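Local coordinates for malonyl CoA:acyl carrier protein malonyltransferase (Streptomyces coelicolor, PDB 1NM2) that probably transfers the malonyl group from malonyl-CoA to holo acyl carrier protein, supplying fatty acid biosynthesis, at residues 30-34 and 113-117; 94-98 and 255-259; 135-141 and 169-175; 220-225 and 239-245; 277-283 and 295-299. Residues are numbered along the deposited sequence.

Contact 1: residues 30-34 and 113-117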
# COMPACT_ATOMS: atom_id res chain seq x y z
N ARG A 30 -2.19 -6.52 21.60
CA ARG A 30 -1.56 -7.03 20.38
C ARG A 30 -0.57 -6.03 19.81
O ARG A 30 0.56 -6.39 19.48
CB ARG A 30 -2.62 -7.37 19.31
CG ARG A 30 -3.56 -8.51 19.69
CD ARG A 30 -4.31 -9.05 18.47
NE ARG A 30 -3.43 -9.76 17.54
CZ ARG A 30 -3.80 -10.18 16.33
NH1 ARG A 30 -5.03 -9.96 15.90
NH2 ARG A 30 -2.93 -10.83 15.56
N VAL A 31 -0.98 -4.76 19.71
CA VAL A 31 -0.11 -3.73 19.16
C VAL A 31 1.17 -3.57 20.00
O VAL A 31 2.25 -3.36 19.46
CB VAL A 31 -0.85 -2.37 19.06
CG1 VAL A 31 0.09 -1.28 18.59
CG2 VAL A 31 -2.02 -2.51 18.09
N ALA A 32 1.03 -3.69 21.32
CA ALA A 32 2.18 -3.58 22.22
C ALA A 32 3.19 -4.70 21.94
O ALA A 32 4.39 -4.47 21.92
CB ALA A 32 1.72 -3.64 23.68
N ALA A 33 2.69 -5.91 21.74
CA ALA A 33 3.57 -7.04 21.45
C ALA A 33 4.29 -6.80 20.12
O ALA A 33 5.47 -7.13 19.98
CB ALA A 33 2.77 -8.34 21.40
N TRP A 34 3.57 -6.25 19.15
CA TRP A 34 4.18 -5.95 17.85
C TRP A 34 5.26 -4.90 18.05
O TRP A 34 6.37 -5.03 17.53
CB TRP A 34 3.14 -5.43 16.85
CG TRP A 34 2.11 -6.44 16.43
CD1 TRP A 34 2.24 -7.80 16.43
CD2 TRP A 34 0.82 -6.16 15.88
NE1 TRP A 34 1.11 -8.39 15.90
CE2 TRP A 34 0.22 -7.40 15.55
CE3 TRP A 34 0.11 -4.98 15.61
CZ2 TRP A 34 -1.05 -7.50 14.98
CZ3 TRP A 34 -1.15 -5.08 15.04
CH2 TRP A 34 -1.72 -6.32 14.73
N ASP A 113 1.66 -12.24 10.98
CA ASP A 113 1.80 -10.81 11.26
C ASP A 113 3.15 -10.31 11.75
O ASP A 113 3.68 -9.34 11.21
CB ASP A 113 0.68 -10.35 12.20
CG ASP A 113 0.66 -11.10 13.49
OD1 ASP A 113 1.40 -12.11 13.59
OD2 ASP A 113 -0.09 -10.70 14.40
N THR A 114 3.73 -10.94 12.76
CA THR A 114 5.02 -10.48 13.28
C THR A 114 6.11 -10.51 12.21
O THR A 114 6.95 -9.61 12.15
CB THR A 114 5.50 -11.31 14.50
OG1 THR A 114 5.94 -12.61 14.08
CG2 THR A 114 4.37 -11.47 15.50
N ALA A 115 6.11 -11.54 11.38
CA ALA A 115 7.10 -11.65 10.31
C ALA A 115 6.89 -10.53 9.30
O ALA A 115 7.85 -9.97 8.75
CB ALA A 115 6.98 -13.01 9.62
N ALA A 116 5.63 -10.19 9.05
CA ALA A 116 5.28 -9.14 8.10
C ALA A 116 5.68 -7.77 8.64
O ALA A 116 6.22 -6.94 7.92
CB ALA A 116 3.78 -9.17 7.81
N LEU A 117 5.40 -7.53 9.92
CA LEU A 117 5.73 -6.25 10.55
C LEU A 117 7.25 -6.09 10.62
O LEU A 117 7.76 -4.98 10.49
CB LEU A 117 5.12 -6.18 11.95
CG LEU A 117 3.58 -6.16 11.98
CD1 LEU A 117 3.11 -6.28 13.41
CD2 LEU A 117 3.05 -4.88 11.35
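A helix-helix crossing on the periphery of the acyltransferase fold brings segment 30-34 against 113-117, the first residues of a long helix. The short axes run at 50° to each other and pass 11.3 Å apart at their closest, too far for backbone contact, so the 190 Å² buried here comes from side chains bridging the gap. D113 points across and is the polar centre. Its OD2 accepts a hydrogen bond from W34 NE1 (3.0 Å, 137° at the hydrogen), lying near the indole plane, and also meets R30 NH2 at 3.1 Å. This second pair is a salt bridge, but its 121° angle makes the hydrogen bond weak. D113 OD1 turns back on its own helix and accepts from T114 N at 2.7 Å. At the edge of this protein, whose core is alpha/beta hydrolase-like, both helices also lie against helix 57-75, which W34 touches at A66, D113 at I69 and L117 at V65. L117 CD1 lies over one face of the indole, a CH-pi contact 18° off the normal of the five-membered ring. T114 CG2 approaches W34 CD1 at 4.3 Å, while T114 OG1 is hydrogen-bonded to D112.

Contact 2: residues 94-98 and 255-259. With ACY (acetic acid), chain D.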
# COMPACT_ATOMS: atom_id res chain seq x y z
N VAL A 94 -7.18 -10.92 -2.36
CA VAL A 94 -6.59 -9.82 -1.60
C VAL A 94 -5.52 -9.09 -2.39
O VAL A 94 -4.93 -9.65 -3.32
CB VAL A 94 -5.95 -10.33 -0.29
CG1 VAL A 94 -7.01 -10.98 0.59
CG2 VAL A 94 -4.80 -11.30 -0.60
N ALA A 95 -5.28 -7.84 -2.03
CA ALA A 95 -4.27 -7.03 -2.70
C ALA A 95 -4.05 -5.76 -1.89
O ALA A 95 -4.82 -5.45 -0.97
CB ALA A 95 -4.70 -6.71 -4.13
N GLY A 96 -3.00 -5.02 -2.22
CA GLY A 96 -2.73 -3.79 -1.49
C GLY A 96 -1.85 -2.86 -2.30
O GLY A 96 -1.20 -3.30 -3.25
N HIS A 97 -1.81 -1.59 -1.91
CA HIS A 97 -1.01 -0.61 -2.62
C HIS A 97 0.36 -0.42 -1.97
O HIS A 97 0.48 0.14 -0.89
CB HIS A 97 -1.76 0.73 -2.68
CG HIS A 97 -1.30 1.64 -3.77
ND1 HIS A 97 -0.10 2.31 -3.73
CD2 HIS A 97 -1.86 1.95 -4.96
CE1 HIS A 97 0.06 3.00 -4.84
NE2 HIS A 97 -1.00 2.80 -5.61
N SER A 98 1.40 -0.92 -2.65
CA SER A 98 2.78 -0.83 -2.19
C SER A 98 2.96 -1.50 -0.82
O SER A 98 3.07 -2.72 -0.74
CB SER A 98 3.24 0.63 -2.13
OG SER A 98 4.65 0.69 -2.05
N PRO A 255 7.59 -0.03 -10.60
CA PRO A 255 6.34 0.75 -10.63
C PRO A 255 5.16 -0.02 -10.01
O PRO A 255 5.10 -1.25 -10.08
CB PRO A 255 6.12 0.99 -12.12
CG PRO A 255 7.53 1.06 -12.66
CD PRO A 255 8.20 -0.09 -11.95
N VAL A 256 4.23 0.71 -9.41
CA VAL A 256 3.04 0.11 -8.81
C VAL A 256 1.93 0.14 -9.86
O VAL A 256 1.39 1.20 -10.18
CB VAL A 256 2.56 0.89 -7.56
CG1 VAL A 256 1.22 0.35 -7.09
CG2 VAL A 256 3.59 0.79 -6.43
N ARG A 257 1.58 -1.03 -10.40
CA ARG A 257 0.53 -1.09 -11.40
C ARG A 257 -0.80 -1.42 -10.76
O ARG A 257 -1.35 -2.50 -10.97
CB ARG A 257 0.87 -2.13 -12.48
CG ARG A 257 2.08 -1.74 -13.34
CD ARG A 257 1.87 -0.36 -13.96
NE ARG A 257 0.73 -0.33 -14.87
CZ ARG A 257 0.72 -0.89 -16.07
NH1 ARG A 257 -0.37 -0.82 -16.83
NH2 ARG A 257 1.80 -1.51 -16.53
N TRP A 258 -1.32 -0.48 -9.98
CA TRP A 258 -2.60 -0.68 -9.31
C TRP A 258 -3.71 -0.74 -10.36
O TRP A 258 -4.75 -1.36 -10.14
CB TRP A 258 -2.89 0.45 -8.32
CG TRP A 258 -4.09 0.16 -7.48
CD1 TRP A 258 -5.29 0.82 -7.50
CD2 TRP A 258 -4.24 -0.91 -6.54
NE1 TRP A 258 -6.18 0.22 -6.63
CE2 TRP A 258 -5.56 -0.84 -6.03
CE3 TRP A 258 -3.39 -1.92 -6.08
CZ2 TRP A 258 -6.04 -1.75 -5.08
CZ3 TRP A 258 -3.87 -2.83 -5.14
CH2 TRP A 258 -5.18 -2.73 -4.65
N ASP A 259 -3.47 -0.10 -11.51
CA ASP A 259 -4.43 -0.12 -12.60
C ASP A 259 -4.70 -1.56 -13.03
O ASP A 259 -5.86 -1.98 -13.20
CB ASP A 259 -3.91 0.69 -13.80
CG ASP A 259 -2.62 0.12 -14.38
OD1 ASP A 259 -2.52 0.06 -15.62
OD2 ASP A 259 -1.72 -0.26 -13.60
C ACY D . 5.88 3.23 -0.76
O ACY D . 5.93 3.92 0.34
OXT ACY D . 6.31 2.04 -0.94
CH3 ACY D . 5.21 3.96 -1.91
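W258, H97 and V256 bury the most surface where the chain leaving strand 93-96 meets the start of helix 258-267. The bend at 97-98 fits a nucleophile elbow, the GxSxG turn between strand and helix: S98 takes the strained angles phi 58°, psi -100°, consistent with its being the nucleophile, as in relatives. W258 covers the strand end, with CZ3 3.3 Å from G96 O and CH2 4.0 Å from A95 CB. The H97 ring lies obliquely to the five-membered ring of W258, planes at 51° and centroids 5.4 Å apart. V256 packs on a face of the H97 ring: its CG1 sits 3.8 Å from the imidazole centroid, 21° off the normal, a CH-pi contact. V256 CG2 also reaches S98 CB at 4.3 Å. The pairing of the two segments is therefore made by van der Waals and ring contacts, while the polar ends find partners outside the two segments: H97 NE2 is hydrogen-bonded to N164, and S98 OG to H202 and R123. An acetate in the active site, mimicking a malonyl group, also binds R123, and S98 OG donates to its OXT over a very short 2.4 Å.

Contact 3: residues 135-141 and 169-175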
# COMPACT_ATOMS: atom_id res chain seq x y z
N GLU A 135 18.78 12.93 -3.99
CA GLU A 135 17.86 14.06 -3.93
C GLU A 135 16.81 13.70 -4.98
O GLU A 135 16.92 14.09 -6.15
CB GLU A 135 18.56 15.38 -4.28
CG GLU A 135 19.40 15.98 -3.16
CD GLU A 135 20.86 15.57 -3.22
OE1 GLU A 135 21.54 15.95 -4.20
OE2 GLU A 135 21.34 14.87 -2.30
N THR A 136 15.82 12.93 -4.55
CA THR A 136 14.75 12.45 -5.43
C THR A 136 13.38 12.62 -4.79
O THR A 136 13.26 12.98 -3.63
CB THR A 136 14.94 10.96 -5.74
OG1 THR A 136 14.91 10.22 -4.51
CG2 THR A 136 16.27 10.71 -6.43
N GLY A 137 12.33 12.33 -5.56
CA GLY A 137 10.99 12.46 -5.04
C GLY A 137 9.94 11.89 -5.98
O GLY A 137 10.28 11.19 -6.93
N MET A 138 8.68 12.19 -5.70
CA MET A 138 7.56 11.73 -6.51
C MET A 138 6.56 12.87 -6.62
O MET A 138 6.38 13.64 -5.67
CB MET A 138 6.85 10.53 -5.86
CG MET A 138 7.75 9.36 -5.51
SD MET A 138 6.86 8.10 -4.53
CE MET A 138 6.14 7.12 -5.83
N SER A 139 5.91 12.98 -7.78
CA SER A 139 4.91 14.02 -7.99
C SER A 139 3.76 13.45 -8.80
O SER A 139 3.96 12.71 -9.75
CB SER A 139 5.52 15.21 -8.74
OG SER A 139 6.54 15.83 -7.98
N ALA A 140 2.54 13.79 -8.39
CA ALA A 140 1.35 13.32 -9.09
C ALA A 140 1.03 14.29 -10.22
O ALA A 140 1.25 15.50 -10.09
CB ALA A 140 0.17 13.23 -8.13
N LEU A 141 0.53 13.75 -11.33
CA LEU A 141 0.15 14.56 -12.48
C LEU A 141 -1.37 14.67 -12.48
O LEU A 141 -2.06 13.66 -12.58
CB LEU A 141 0.62 13.91 -13.78
CG LEU A 141 2.09 14.04 -14.20
CD1 LEU A 141 3.01 13.54 -13.11
CD2 LEU A 141 2.31 13.25 -15.48
N ILE A 169 -1.52 9.10 -12.69
CA ILE A 169 -0.10 8.82 -12.87
C ILE A 169 0.78 9.58 -11.87
O ILE A 169 0.59 10.78 -11.65
CB ILE A 169 0.38 9.23 -14.29
CG1 ILE A 169 -0.41 8.49 -15.38
CG2 ILE A 169 1.87 8.96 -14.43
CD1 ILE A 169 -0.06 7.02 -15.53
N VAL A 170 1.75 8.89 -11.28
CA VAL A 170 2.68 9.54 -10.36
C VAL A 170 4.08 9.38 -10.95
O VAL A 170 4.53 8.26 -11.22
CB VAL A 170 2.67 8.90 -8.96
CG1 VAL A 170 3.74 9.55 -8.10
CG2 VAL A 170 1.31 9.07 -8.31
N ALA A 171 4.76 10.50 -11.15
CA ALA A 171 6.11 10.49 -11.70
C ALA A 171 7.13 10.50 -10.56
O ALA A 171 6.85 11.04 -9.49
CB ALA A 171 6.32 11.71 -12.60
N ALA A 172 8.29 9.90 -10.80
CA ALA A 172 9.34 9.84 -9.79
C ALA A 172 10.71 9.91 -10.44
O ALA A 172 10.93 9.38 -11.53
CB ALA A 172 9.21 8.56 -8.97
N GLY A 173 11.64 10.57 -9.75
CA GLY A 173 12.99 10.71 -10.26
C GLY A 173 13.74 11.70 -9.39
O GLY A 173 13.38 11.90 -8.23
N THR A 174 14.78 12.32 -9.95
CA THR A 174 15.56 13.29 -9.20
C THR A 174 14.77 14.59 -9.08
O THR A 174 13.85 14.84 -9.85
CB THR A 174 16.92 13.60 -9.89
OG1 THR A 174 16.69 14.24 -11.14
CG2 THR A 174 17.70 12.31 -10.12
N MET A 175 15.14 15.41 -8.10
CA MET A 175 14.45 16.68 -7.91
C MET A 175 14.62 17.58 -9.13
O MET A 175 13.72 18.34 -9.47
CB MET A 175 14.98 17.38 -6.65
CG MET A 175 14.61 16.64 -5.36
SD MET A 175 12.82 16.35 -5.21
CE MET A 175 12.30 17.89 -4.45
O HOH W 1 -2.30 11.52 -14.12
O HOH W 2 -2.16 11.64 -10.42
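Five backbone hydrogen bonds tie strand 136-141 to its antiparallel neighbour, and a sixth extends the ladder past the corner at G173. In the G137-G173 pair, G137 N donates to G173 O (2.9 Å) and G173 N to G137 O (3.2 Å). The S139-A171 pair is tighter, S139 N to A171 O at 2.8 Å and A171 N to S139 O at 2.7 Å. L141 N then donates to I169 O at 3.0 Å. The return bond is missing there; one water instead accepts from I169 N (2.9 Å) and donates to L141 O (2.6 Å), while a second donates to L141 O (3.0 Å) and I169 O (3.1 Å). At the far end M175 N donates to E135 O at 3.0 Å, and T174, at the N-cap, caps the following helix with its side chain; T136 OG1 is bonded to A200 N. CA-H...O contacts such as M138 CA to A171 O, 3.1 Å, fill the non-hydrogen-bonded positions. The outward backbone groups of M138 and A140 pair with L195 and V193, those of V170 and A172 with N162 and T159. These are the two central strands of a ferredoxin-like four-stranded arrangement: L141, I169 and A171 face helices 146-155 and 175-183, whereas M138, A140, V170 and A172 lie on the opposite face, M138 on V197 and V170 on L195; strand 159-165 runs next to 168-172.

Contact 4: residues 220-225 and 239-245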
# COMPACT_ATOMS: atom_id res chain seq x y z
N LEU A 220 12.73 -15.23 6.70
CA LEU A 220 11.34 -15.65 6.53
C LEU A 220 11.20 -16.93 5.72
O LEU A 220 12.05 -17.28 4.91
CB LEU A 220 10.54 -14.54 5.84
CG LEU A 220 10.57 -13.16 6.49
CD1 LEU A 220 9.77 -12.18 5.64
CD2 LEU A 220 9.99 -13.25 7.90
N THR A 221 10.09 -17.62 5.97
CA THR A 221 9.75 -18.84 5.26
C THR A 221 8.29 -18.63 4.90
O THR A 221 7.39 -18.95 5.68
CB THR A 221 9.88 -20.08 6.16
OG1 THR A 221 11.22 -20.18 6.65
CG2 THR A 221 9.54 -21.34 5.38
N PRO A 222 8.03 -18.06 3.71
CA PRO A 222 6.68 -17.78 3.21
C PRO A 222 5.89 -19.02 2.82
O PRO A 222 6.43 -19.96 2.24
CB PRO A 222 6.94 -16.88 2.02
CG PRO A 222 8.20 -17.44 1.47
CD PRO A 222 9.04 -17.65 2.71
N ALA A 223 4.60 -19.01 3.14
CA ALA A 223 3.73 -20.12 2.78
C ALA A 223 2.97 -19.73 1.51
O ALA A 223 2.86 -18.55 1.18
CB ALA A 223 2.74 -20.40 3.90
N ASP A 224 2.47 -20.72 0.79
CA ASP A 224 1.70 -20.46 -0.41
C ASP A 224 0.41 -19.74 -0.01
O ASP A 224 -0.17 -20.04 1.03
CB ASP A 224 1.37 -21.76 -1.14
CG ASP A 224 2.56 -22.33 -1.89
OD1 ASP A 224 2.48 -23.47 -2.38
OD2 ASP A 224 3.58 -21.62 -1.99
N PRO A 225 -0.03 -18.77 -0.81
CA PRO A 225 -1.26 -18.04 -0.48
C PRO A 225 -2.48 -18.96 -0.43
O PRO A 225 -2.67 -19.80 -1.30
CB PRO A 225 -1.35 -16.99 -1.59
CG PRO A 225 -0.67 -17.66 -2.74
CD PRO A 225 0.53 -18.31 -2.09
N ALA A 239 0.55 -17.66 -7.31
CA ALA A 239 0.23 -18.87 -6.56
C ALA A 239 1.31 -19.35 -5.60
O ALA A 239 1.02 -20.10 -4.67
CB ALA A 239 -0.13 -19.99 -7.54
N SER A 240 2.55 -18.92 -5.82
CA SER A 240 3.68 -19.34 -4.99
C SER A 240 4.08 -18.35 -3.90
O SER A 240 4.22 -17.16 -4.15
CB SER A 240 4.89 -19.60 -5.89
OG SER A 240 6.08 -19.70 -5.13
N GLY A 241 4.27 -18.87 -2.68
CA GLY A 241 4.66 -18.05 -1.56
C GLY A 241 6.02 -17.39 -1.73
O GLY A 241 6.22 -16.24 -1.32
N THR A 242 6.98 -18.11 -2.31
CA THR A 242 8.31 -17.56 -2.54
C THR A 242 8.24 -16.49 -3.63
O THR A 242 8.95 -15.49 -3.57
CB THR A 242 9.33 -18.66 -2.95
OG1 THR A 242 8.80 -19.43 -4.03
CG2 THR A 242 9.63 -19.57 -1.77
N GLU A 243 7.38 -16.70 -4.63
CA GLU A 243 7.24 -15.71 -5.70
C GLU A 243 6.56 -14.45 -5.14
O GLU A 243 6.84 -13.33 -5.59
CB GLU A 243 6.45 -16.28 -6.89
CG GLU A 243 7.26 -17.27 -7.73
CD GLU A 243 6.53 -17.75 -8.97
OE1 GLU A 243 7.16 -18.46 -9.79
OE2 GLU A 243 5.34 -17.43 -9.14
N VAL A 244 5.68 -14.64 -4.16
CA VAL A 244 5.00 -13.51 -3.53
C VAL A 244 6.06 -12.67 -2.81
O VAL A 244 6.13 -11.45 -2.97
CB VAL A 244 3.95 -13.98 -2.50
CG1 VAL A 244 3.55 -12.81 -1.59
CG2 VAL A 244 2.71 -14.52 -3.21
N LEU A 245 6.89 -13.34 -2.02
CA LEU A 245 7.94 -12.67 -1.27
C LEU A 245 8.98 -12.00 -2.18
O LEU A 245 9.40 -10.87 -1.91
CB LEU A 245 8.64 -13.66 -0.33
CG LEU A 245 9.76 -13.11 0.55
CD1 LEU A 245 9.26 -11.92 1.36
CD2 LEU A 245 10.27 -14.20 1.47
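Two prolines with C-gamma endo rings and one aspartate fit the loop 220-225 to the start of helix 241-251. D224, with chi1 at -76°, swings its carboxylate back so that OD2 accepts from G241 N at 2.9 Å and 166°. G241 must be bare: an ideal CB would lie 2.3 Å from A223 O, a clash, whereas the real CA approaches that A223 O at 3.3 Å in a CA-H...O contact. The motif at the helix start is an N-cap. S240, in the t rotamer, points away from the loop and offers OG to T242 N (3.4 Å) and E243 N (3.3 Å), both weak bonds; T242, in p, adds a shorter one from OG1 to S240 OG at 2.9 Å. P225 CD packs 3.2 Å from A239 O. Further along, L245 (t, chi2 p) brings CD2 to 3.8 Å from P222 CG, and its CD1 to 4.3 Å from CD1 of L220 (m, chi2 t); both leucines also touch L119 of helix 113-132.

Contact 5: residues 277-283 and 295-299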
# COMPACT_ATOMS: atom_id res chain seq x y z
N CYS A 277 -8.34 -0.51 7.44
CA CYS A 277 -7.91 0.76 8.02
C CYS A 277 -6.45 1.06 7.69
O CYS A 277 -5.59 0.18 7.76
CB CYS A 277 -8.10 0.72 9.54
SG CYS A 277 -7.54 2.20 10.39
N PRO A 278 -6.14 2.31 7.33
CA PRO A 278 -7.02 3.48 7.20
C PRO A 278 -7.54 3.60 5.77
O PRO A 278 -6.79 3.94 4.86
CB PRO A 278 -6.11 4.63 7.60
CG PRO A 278 -4.81 4.22 6.99
CD PRO A 278 -4.72 2.73 7.30
N GLY A 279 -8.82 3.32 5.57
CA GLY A 279 -9.40 3.36 4.24
C GLY A 279 -9.78 4.71 3.68
O GLY A 279 -9.72 5.73 4.37
N GLY A 280 -10.19 4.70 2.42
CA GLY A 280 -10.59 5.93 1.75
C GLY A 280 -9.93 6.11 0.39
O GLY A 280 -10.62 6.35 -0.60
N THR A 281 -8.61 5.99 0.35
CA THR A 281 -7.87 6.17 -0.90
C THR A 281 -8.16 5.12 -1.97
O THR A 281 -8.53 5.46 -3.09
CB THR A 281 -6.35 6.20 -0.63
OG1 THR A 281 -5.95 4.98 0.01
CG2 THR A 281 -5.98 7.37 0.27
N LEU A 282 -8.01 3.84 -1.63
CA LEU A 282 -8.27 2.79 -2.62
C LEU A 282 -9.76 2.71 -2.95
O LEU A 282 -10.15 2.41 -4.07
CB LEU A 282 -7.75 1.43 -2.12
CG LEU A 282 -6.23 1.38 -1.84
CD1 LEU A 282 -5.82 -0.05 -1.52
CD2 LEU A 282 -5.45 1.88 -3.05
N THR A 283 -10.60 3.01 -1.96
CA THR A 283 -12.05 2.99 -2.16
C THR A 283 -12.44 4.09 -3.15
O THR A 283 -13.30 3.89 -4.00
CB THR A 283 -12.80 3.21 -0.84
OG1 THR A 283 -12.63 2.07 0.01
CG2 THR A 283 -14.29 3.41 -1.09
N THR A 295 -18.37 -0.69 -2.49
CA THR A 295 -17.12 -0.42 -1.80
C THR A 295 -17.37 0.08 -0.39
O THR A 295 -18.36 0.76 -0.12
CB THR A 295 -16.29 0.66 -2.54
OG1 THR A 295 -17.04 1.88 -2.59
CG2 THR A 295 -15.96 0.22 -3.95
N LEU A 296 -16.47 -0.27 0.52
CA LEU A 296 -16.58 0.16 1.91
C LEU A 296 -15.18 0.32 2.48
O LEU A 296 -14.33 -0.57 2.35
CB LEU A 296 -17.37 -0.86 2.74
CG LEU A 296 -17.71 -0.46 4.18
CD1 LEU A 296 -18.87 -1.31 4.69
CD2 LEU A 296 -16.50 -0.62 5.08
N ALA A 297 -14.93 1.47 3.10
CA ALA A 297 -13.64 1.74 3.70
C ALA A 297 -13.75 1.71 5.22
O ALA A 297 -14.64 2.34 5.80
CB ALA A 297 -13.12 3.11 3.25
N LEU A 298 -12.87 0.96 5.86
CA LEU A 298 -12.86 0.88 7.32
C LEU A 298 -12.02 2.02 7.86
O LEU A 298 -10.81 2.09 7.63
CB LEU A 298 -12.26 -0.45 7.79
CG LEU A 298 -13.07 -1.72 7.52
CD1 LEU A 298 -12.29 -2.93 7.98
CD2 LEU A 298 -14.41 -1.63 8.24
N LYS A 299 -12.66 2.95 8.57
CA LYS A 299 -11.94 4.07 9.15
C LYS A 299 -11.91 3.96 10.67
O LYS A 299 -10.90 4.28 11.30
CB LYS A 299 -12.57 5.38 8.69
CG LYS A 299 -12.51 5.55 7.18
CD LYS A 299 -13.08 6.88 6.72
CE LYS A 299 -12.92 7.07 5.22
NZ LYS A 299 -13.41 8.39 4.77
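T283 lays its side chain over strand 295-297, with CG2 3.5 Å from T295 OG1 and OG1 3.4 Å from A297 CB; that hydroxyl is hydrogen-bonded to E275. A297 CB in turn fills the space beside the glycines, 3.4 Å from G280 N and 3.7 Å from G279 C. An ideal CB on G279 would come within 2.7 Å of it, so the close approach needs glycine there. G280, at the N-cap, has phi 131° and psi -51°, where a CB would jam against the preceding carbonyl. One hydrogen bond joins the segments, G279 N to L298 O at 3.1 Å and 163°, and C277 CA adds a CA-H...O contact to L298 O at 3.2 Å, just before the cis peptide at P278. The contact lies within a beta-alpha-beta crossover: strand 272-275 leads into helix 281-289, which returns to edge strand 294-297 of the parallel sheet, while L296 and L298 pack on helix 304-314.

In the fold
Contacts 2 and 3 are buried, 1 and 5 partly so, and 4 lies at the surface. Contacts 2 and 5 share the parallel sheet and touch through L282. Through the weakly bonded strand 256-257 contact 2 also reaches the mixed sheet of contact 3, and so lies between the two. Contact 4 packs against helix 113-132 of contact 1, A115 CB lying 3.5 Å from L220 CD2. Chemistry follows place: contact 3 relies on a backbone ladder, 2 on rings and methyl groups, 1 on a carboxylate shared by indole and arginine beside W34-L117 packing; 4 and 5 each combine one hydrogen bond with close approach at glycine, plus proline-leucine packing in 4 and T283 against the strand in 5.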